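Local coordinates for ribonuclease VapC (Klebsiella pneumoniae, PDB 7BY3), which probably acts as the toxin of a toxin-antitoxin system, a magnesium-dependent endoribonuclease of the PIN-domain family, at residues 5-10 / 100-105; 36-41 / 64-69. All coordinates share one frame; numbering follows the deposited sequence.

Interaction 1 of 2, residues 5-10 / 100-105; sequences SALFDT and HRLELI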
loop_
_atom_site.group_PDB
_atom_site.type_symbol
_atom_site.label_atom_id
_atom_site.label_comp_id
_atom_site.label_asym_id
_atom_site.label_seq_id
_atom_site.Cartn_x
_atom_site.Cartn_y
_atom_site.Cartn_z
ATOM N N SER B 5 4.117 -19.928 -10.246
ATOM C CA SER B 5 4.497 -19.240 -9.019
ATOM C C SER B 5 3.261 -18.859 -8.212
ATOM O O SER B 5 2.158 -18.769 -8.752
ATOM C CB SER B 5 5.336 -18.004 -9.335
ATOM O OG SER B 5 6.634 -18.374 -9.764
ATOM N N ALA B 6 3.453 -18.631 -6.916
ATOM C CA ALA B 6 2.330 -18.468 -6.006
ATOM C C ALA B 6 2.374 -17.176 -5.192
ATOM O O ALA B 6 3.423 -16.778 -4.684
ATOM C CB ALA B 6 2.265 -19.659 -5.073
ATOM N N LEU B 7 1.217 -16.530 -5.080
ATOM C CA LEU B 7 1.016 -15.423 -4.150
ATOM C C LEU B 7 -0.007 -15.846 -3.101
ATOM O O LEU B 7 -1.127 -16.227 -3.439
ATOM C CB LEU B 7 0.544 -14.161 -4.876
ATOM C CG LEU B 7 0.372 -12.918 -3.998
ATOM C CD1 LEU B 7 1.619 -12.053 -4.037
ATOM C CD2 LEU B 7 -0.849 -12.115 -4.406
ATOM N N PHE B 8 0.375 -15.782 -1.831
ATOM C CA PHE B 8 -0.483 -16.273 -0.759
ATOM C C PHE B 8 -1.202 -15.152 -0.018
ATOM O O PHE B 8 -0.583 -14.186 0.424
ATOM C CB PHE B 8 0.332 -17.114 0.224
ATOM C CG PHE B 8 0.650 -18.491 -0.285
ATOM C CD1 PHE B 8 1.807 -18.729 -1.006
ATOM C CD2 PHE B 8 -0.216 -19.544 -0.052
ATOM C CE1 PHE B 8 2.096 -19.993 -1.481
ATOM C CE2 PHE B 8 0.068 -20.809 -0.524
ATOM C CZ PHE B 8 1.225 -21.034 -1.239
ATOM N N ASP B 9 -2.518 -15.297 0.110
ATOM C CA ASP B 9 -3.351 -14.324 0.806
ATOM C C ASP B 9 -3.135 -14.416 2.314
ATOM O O ASP B 9 -2.635 -15.421 2.820
ATOM C CB ASP B 9 -4.826 -14.539 0.457
ATOM C CG ASP B 9 -5.691 -13.335 0.788
ATOM O OD1 ASP B 9 -5.138 -12.302 1.220
ATOM O OD2 ASP B 9 -6.924 -13.420 0.607
ATOM N N THR B 10 -3.509 -13.353 3.018
ATOM C CA THR B 10 -3.251 -13.216 4.449
ATOM C C THR B 10 -3.787 -14.374 5.294
ATOM O O THR B 10 -3.118 -14.829 6.222
ATOM C CB THR B 10 -3.854 -11.899 4.986
ATOM O OG1 THR B 10 -3.444 -10.808 4.152
ATOM C CG2 THR B 10 -3.399 -11.639 6.414
ATOM N N HIS B 100 2.225 -9.690 -11.610
ATOM C CA HIS B 100 3.400 -10.552 -11.534
ATOM C C HIS B 100 3.132 -11.970 -12.033
ATOM O O HIS B 100 3.997 -12.839 -11.929
ATOM C CB HIS B 100 3.934 -10.583 -10.104
ATOM C CG HIS B 100 4.585 -9.304 -9.684
ATOM N ND1 HIS B 100 3.874 -8.224 -9.208
ATOM C CD2 HIS B 100 5.888 -8.923 -9.691
ATOM C CE1 HIS B 100 4.707 -7.239 -8.931
ATOM N NE2 HIS B 100 5.931 -7.636 -9.212
ATOM N N ARG B 101 1.933 -12.192 -12.565
ATOM C CA ARG B 101 1.529 -13.491 -13.106
ATOM C C ARG B 101 1.635 -14.594 -12.065
ATOM O O ARG B 101 2.225 -15.643 -12.318
ATOM C CB ARG B 101 2.368 -13.867 -14.329
ATOM C CG ARG B 101 2.702 -12.717 -15.255
ATOM C CD ARG B 101 4.021 -12.986 -15.949
ATOM N NE ARG B 101 5.120 -13.017 -14.988
ATOM C CZ ARG B 101 6.240 -13.711 -15.152
ATOM N NH1 ARG B 101 6.417 -14.443 -16.244
ATOM N NH2 ARG B 101 7.183 -13.678 -14.220
ATOM N N LEU B 102 1.067 -14.350 -10.890
ATOM C CA LEU B 102 1.066 -15.347 -9.830
ATOM C C LEU B 102 -0.340 -15.871 -9.581
ATOM O O LEU B 102 -1.319 -15.147 -9.744
ATOM C CB LEU B 102 1.638 -14.763 -8.538
ATOM C CG LEU B 102 2.897 -13.907 -8.661
ATOM C CD1 LEU B 102 3.307 -13.381 -7.298
ATOM C CD2 LEU B 102 4.020 -14.703 -9.289
ATOM N N GLU B 103 -0.437 -17.136 -9.192
ATOM C CA GLU B 103 -1.709 -17.689 -8.763
ATOM C C GLU B 103 -2.042 -17.129 -7.391
ATOM O O GLU B 103 -1.190 -17.107 -6.505
ATOM C CB GLU B 103 -1.661 -19.216 -8.720
ATOM C CG GLU B 103 -3.007 -19.870 -8.464
ATOM C CD GLU B 103 -3.868 -19.931 -9.710
ATOM O OE1 GLU B 103 -3.302 -19.928 -10.823
ATOM O OE2 GLU B 103 -5.108 -19.980 -9.581
ATOM N N LEU B 104 -3.273 -16.663 -7.216
ATOM C CA LEU B 104 -3.704 -16.174 -5.915
ATOM C C LEU B 104 -4.325 -17.315 -5.125
ATOM O O LEU B 104 -5.351 -17.867 -5.514
ATOM C CB LEU B 104 -4.697 -15.019 -6.059
ATOM C CG LEU B 104 -5.216 -14.429 -4.745
ATOM C CD1 LEU B 104 -4.061 -14.050 -3.832
ATOM C CD2 LEU B 104 -6.110 -13.229 -5.005
ATOM N N ILE B 105 -3.691 -17.675 -4.018
ATOM C CA ILE B 105 -4.203 -18.747 -3.182
ATOM C C ILE B 105 -4.832 -18.139 -1.942
ATOM O O ILE B 105 -4.165 -17.471 -1.154
ATOM C CB ILE B 105 -3.106 -19.753 -2.788
ATOM C CG1 ILE B 105 -2.299 -20.167 -4.014
ATOM C CG2 ILE B 105 -3.714 -20.991 -2.176
ATOM C CD1 ILE B 105 -1.018 -19.420 -4.156
#

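Interaction 2 of 2, residues 36-41 / 64-69; sequences ISLITW and FNIINI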
loop_
_atom_site.group_PDB
_atom_site.type_symbol
_atom_site.label_atom_id
_atom_site.label_comp_id
_atom_site.label_asym_id
_atom_site.label_seq_id
_atom_site.Cartn_x
_atom_site.Cartn_y
_atom_site.Cartn_z
ATOM N N ILE B 36 4.011 -12.708 -1.150
ATOM C CA ILE B 36 2.907 -12.058 -0.456
ATOM C C ILE B 36 2.953 -10.559 -0.729
ATOM O O ILE B 36 4.007 -10.010 -1.045
ATOM C CB ILE B 36 2.942 -12.292 1.070
ATOM C CG1 ILE B 36 4.294 -11.874 1.650
ATOM C CG2 ILE B 36 2.640 -13.743 1.406
ATOM C CD1 ILE B 36 4.318 -11.852 3.160
ATOM N N SER B 37 1.803 -9.905 -0.622
ATOM C CA SER B 37 1.736 -8.454 -0.730
ATOM C C SER B 37 2.266 -7.802 0.543
ATOM O O SER B 37 2.359 -8.447 1.585
ATOM C CB SER B 37 0.301 -7.998 -1.002
ATOM O OG SER B 37 0.194 -6.585 -0.950
ATOM N N LEU B 38 2.630 -6.527 0.451
ATOM C CA LEU B 38 2.998 -5.754 1.631
ATOM C C LEU B 38 1.804 -5.628 2.578
ATOM O O LEU B 38 1.970 -5.537 3.794
ATOM C CB LEU B 38 3.513 -4.369 1.229
ATOM C CG LEU B 38 4.283 -3.565 2.279
ATOM C CD1 LEU B 38 5.348 -4.416 2.963
ATOM C CD2 LEU B 38 4.903 -2.329 1.646
ATOM N N ILE B 39 0.604 -5.625 2.007
ATOM C CA ILE B 39 -0.631 -5.597 2.783
ATOM C C ILE B 39 -0.715 -6.802 3.711
ATOM O O ILE B 39 -1.109 -6.681 4.870
ATOM C CB ILE B 39 -1.870 -5.570 1.865
ATOM C CG1 ILE B 39 -1.945 -4.236 1.122
ATOM C CG2 ILE B 39 -3.143 -5.815 2.665
ATOM C CD1 ILE B 39 -3.315 -3.905 0.596
ATOM N N THR B 40 -0.329 -7.961 3.191
ATOM C CA THR B 40 -0.338 -9.191 3.970
ATOM C C THR B 40 0.733 -9.156 5.058
ATOM O O THR B 40 0.486 -9.572 6.188
ATOM C CB THR B 40 -0.130 -10.425 3.069
ATOM O OG1 THR B 40 -1.266 -10.582 2.209
ATOM C CG2 THR B 40 0.030 -11.682 3.902
ATOM N N TRP B 41 1.914 -8.642 4.717
ATOM C CA TRP B 41 3.008 -8.519 5.678
ATOM C C TRP B 41 2.569 -7.731 6.910
ATOM O O TRP B 41 2.828 -8.140 8.038
ATOM C CB TRP B 41 4.228 -7.850 5.031
ATOM C CG TRP B 41 5.478 -7.903 5.879
ATOM C CD1 TRP B 41 6.451 -8.857 5.840
ATOM C CD2 TRP B 41 5.875 -6.960 6.881
ATOM N NE1 TRP B 41 7.432 -8.571 6.758
ATOM C CE2 TRP B 41 7.107 -7.413 7.413
ATOM C CE3 TRP B 41 5.322 -5.781 7.389
ATOM C CZ2 TRP B 41 7.783 -6.726 8.419
ATOM C CZ3 TRP B 41 5.995 -5.100 8.390
ATOM C CH2 TRP B 41 7.213 -5.576 8.894
ATOM N N PHE B 64 9.644 -14.904 1.924
ATOM C CA PHE B 64 8.701 -14.666 0.838
ATOM C C PHE B 64 9.154 -13.494 -0.013
ATOM O O PHE B 64 9.736 -12.539 0.500
ATOM C CB PHE B 64 7.301 -14.375 1.384
ATOM C CG PHE B 64 6.598 -15.574 1.939
ATOM C CD1 PHE B 64 6.831 -15.989 3.238
ATOM C CD2 PHE B 64 5.685 -16.273 1.169
ATOM C CE1 PHE B 64 6.178 -17.088 3.754
ATOM C CE2 PHE B 64 5.029 -17.372 1.679
ATOM C CZ PHE B 64 5.276 -17.780 2.975
ATOM N N ASN B 65 8.906 -13.566 -1.316
ATOM C CA ASN B 65 8.986 -12.366 -2.126
ATOM C C ASN B 65 7.912 -11.422 -1.610
ATOM O O ASN B 65 6.733 -11.768 -1.586
ATOM C CB ASN B 65 8.786 -12.680 -3.609
ATOM C CG ASN B 65 8.791 -11.436 -4.476
ATOM O OD1 ASN B 65 9.280 -10.382 -4.071
ATOM N ND2 ASN B 65 8.244 -11.555 -5.681
ATOM N N ILE B 66 8.315 -10.230 -1.194
ATOM C CA ILE B 66 7.367 -9.294 -0.611
ATOM C C ILE B 66 7.188 -8.118 -1.549
ATOM O O ILE B 66 8.100 -7.319 -1.747
ATOM C CB ILE B 66 7.821 -8.812 0.777
ATOM C CG1 ILE B 66 7.998 -10.011 1.712
ATOM C CG2 ILE B 66 6.811 -7.838 1.358
ATOM C CD1 ILE B 66 8.561 -9.655 3.068
ATOM N N ILE B 67 5.999 -8.025 -2.132
ATOM C CA ILE B 67 5.748 -7.075 -3.203
ATOM C C ILE B 67 5.068 -5.805 -2.699
ATOM O O ILE B 67 3.956 -5.844 -2.175
ATOM C CB ILE B 67 4.891 -7.718 -4.307
ATOM C CG1 ILE B 67 5.483 -9.074 -4.702
ATOM C CG2 ILE B 67 4.790 -6.794 -5.508
ATOM C CD1 ILE B 67 4.752 -9.768 -5.825
ATOM N N ASN B 68 5.756 -4.679 -2.864
ATOM C CA ASN B 68 5.233 -3.381 -2.458
ATOM C C ASN B 68 4.082 -2.927 -3.346
ATOM O O ASN B 68 3.935 -3.397 -4.474
ATOM C CB ASN B 68 6.340 -2.323 -2.482
ATOM C CG ASN B 68 7.549 -2.718 -1.658
ATOM O OD1 ASN B 68 7.425 -3.352 -0.610
ATOM N ND2 ASN B 68 8.731 -2.336 -2.128
ATOM N N ILE B 69 3.268 -2.011 -2.831
ATOM C CA ILE B 69 2.207 -1.411 -3.626
ATOM C C ILE B 69 2.725 -0.140 -4.285
ATOM O O ILE B 69 3.052 0.838 -3.612
ATOM C CB ILE B 69 0.960 -1.084 -2.778
ATOM C CG1 ILE B 69 0.519 -2.313 -1.984
ATOM C CG2 ILE B 69 -0.174 -0.582 -3.663
ATOM C CD1 ILE B 69 0.425 -2.070 -0.499
HETATM O O HOH W 1 1.178 -5.580 -2.958
#

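Interaction 1 of 2, residues 5-10 / 100-105
Ile-105 fits its CD1 methyl into a hollow between Ala-6 and Phe-8, on one face of the parallel sheet at the heart of this PIN domain. Strands 6-8 and 103-105 pair in register, Ala-6 with Glu-103, Leu-7 with Leu-104 and Phe-8 with Ile-105. Four backbone hydrogen bonds join them, running from Glu-103 N to Ser-5 O at one end to Asp-9 N and Ile-105 O at the other. The CD1 of Ile-105 sits above the centre of the Phe-8 ring, 3.9 Å from its centroid and 7° off the normal, a well-centred CH-pi contact. Ile-105 CD1 also presses against Ala-6 CB at 3.4 Å, tighter than usual van der Waals contact. Trp-30 meets the Phe-8 ring with its plane nearly perpendicular.

On the other face the bumps are leucines. Leu-7 is crossed at about a right angle by Leu-102, whose CD1 touches Leu-7 CB at 3.8 Å. The branches of Leu-102 divide the work, for CD2 reaches the CB of Ser-5 at 3.6 Å. Leu-104 follows, laying CD1 against CD2 of Leu-7, whose CG sets out anti to the backbone N (chi1 -177°), while helix 88-99 packs over both Leu-7 and Leu-104.

Past the strand, Asp-9 is predicted to bind magnesium, and its side chain lies about 5 Å from that of Asp-90, the other predicted ligand. Thr-106 OG1 hydrogen-bonds to Asp-9 OD2, and Thr-10 N donates to Asp-9 OD1 at 2.6 Å, from above the carboxylate plane.

Interaction 2 of 2, residues 36-41 / 64-69
Ile-36 is held through both its backbone polar atoms: N donates to Asn-65 O at 2.9 Å, and O accepts from Ile-67 N at 3.0 Å. This parallel ladder belongs to a beta-alpha-beta crossover of the PIN domain, with helices 38-50 and 54-61 between its strands in the chain. It ends where strand 35-37 turns into helix 38-50. There Leu-38 N bonds to Ile-67 O, bent to 141° at the hydrogen and lying above the carbonyl plane. Ser-37 is the N-cap of this first connecting helix; its OG, anti to the backbone N (chi1 173°), accepts from Ile-39 N. A water hydrogen-bonded to that OG also donates to Ile-67 O at 2.9 Å, giving this carbonyl a second partner beside the helix start.

Around this polar seam lies an apolar layer. Ile-36 crosses Phe-64 at about a right angle, with CG1 against Phe-64 CB and CG2 near CD2 of the ring. Ile-66 splits its contacts: CG2 meets Leu-38 CD1 at 4.1 Å, whereas CD1 reaches Trp-41 CD1 at 3.6 Å. Beyond the strand, Ile-69 CD1 touches Ile-39 CG1, again at 3.6 Å, the two side chains crossing at about a right angle.

Helix 54-61 meets Ile-36 and Trp-41 through Leu-61, and helix 10-17 brings Leu-13 to Ile-36 and Phe-64. Ile-67 and Ile-69 pack on helix 88-99, while Asn-68 and Ile-69 also meet Ile-69 of the second subunit.

In the fold
Two parallel strand pairs of one small alpha/beta domain continue into different surroundings. Both contacts are largely buried, but interaction 1 has no exposed residue among those that touch, whereas interaction 2 has the exposed Asn-68. Interaction 1 joins the chain's beginning to a strand late in sequence and leads into the predicted metal site; interaction 2 joins segments closer in sequence and reaches the subunit interface. Both run into a helix, but only in interaction 2 does the N-cap side chain, Ser-37, make a capping bond. Helix 88-99 packs against both. Thr-10 OG1 lies 2.9 Å from Thr-40 OG1, a probable hydrogen bond. Backbone bonds from Ala-6 and Phe-8 to Ala-35 tie the two strand pairs together.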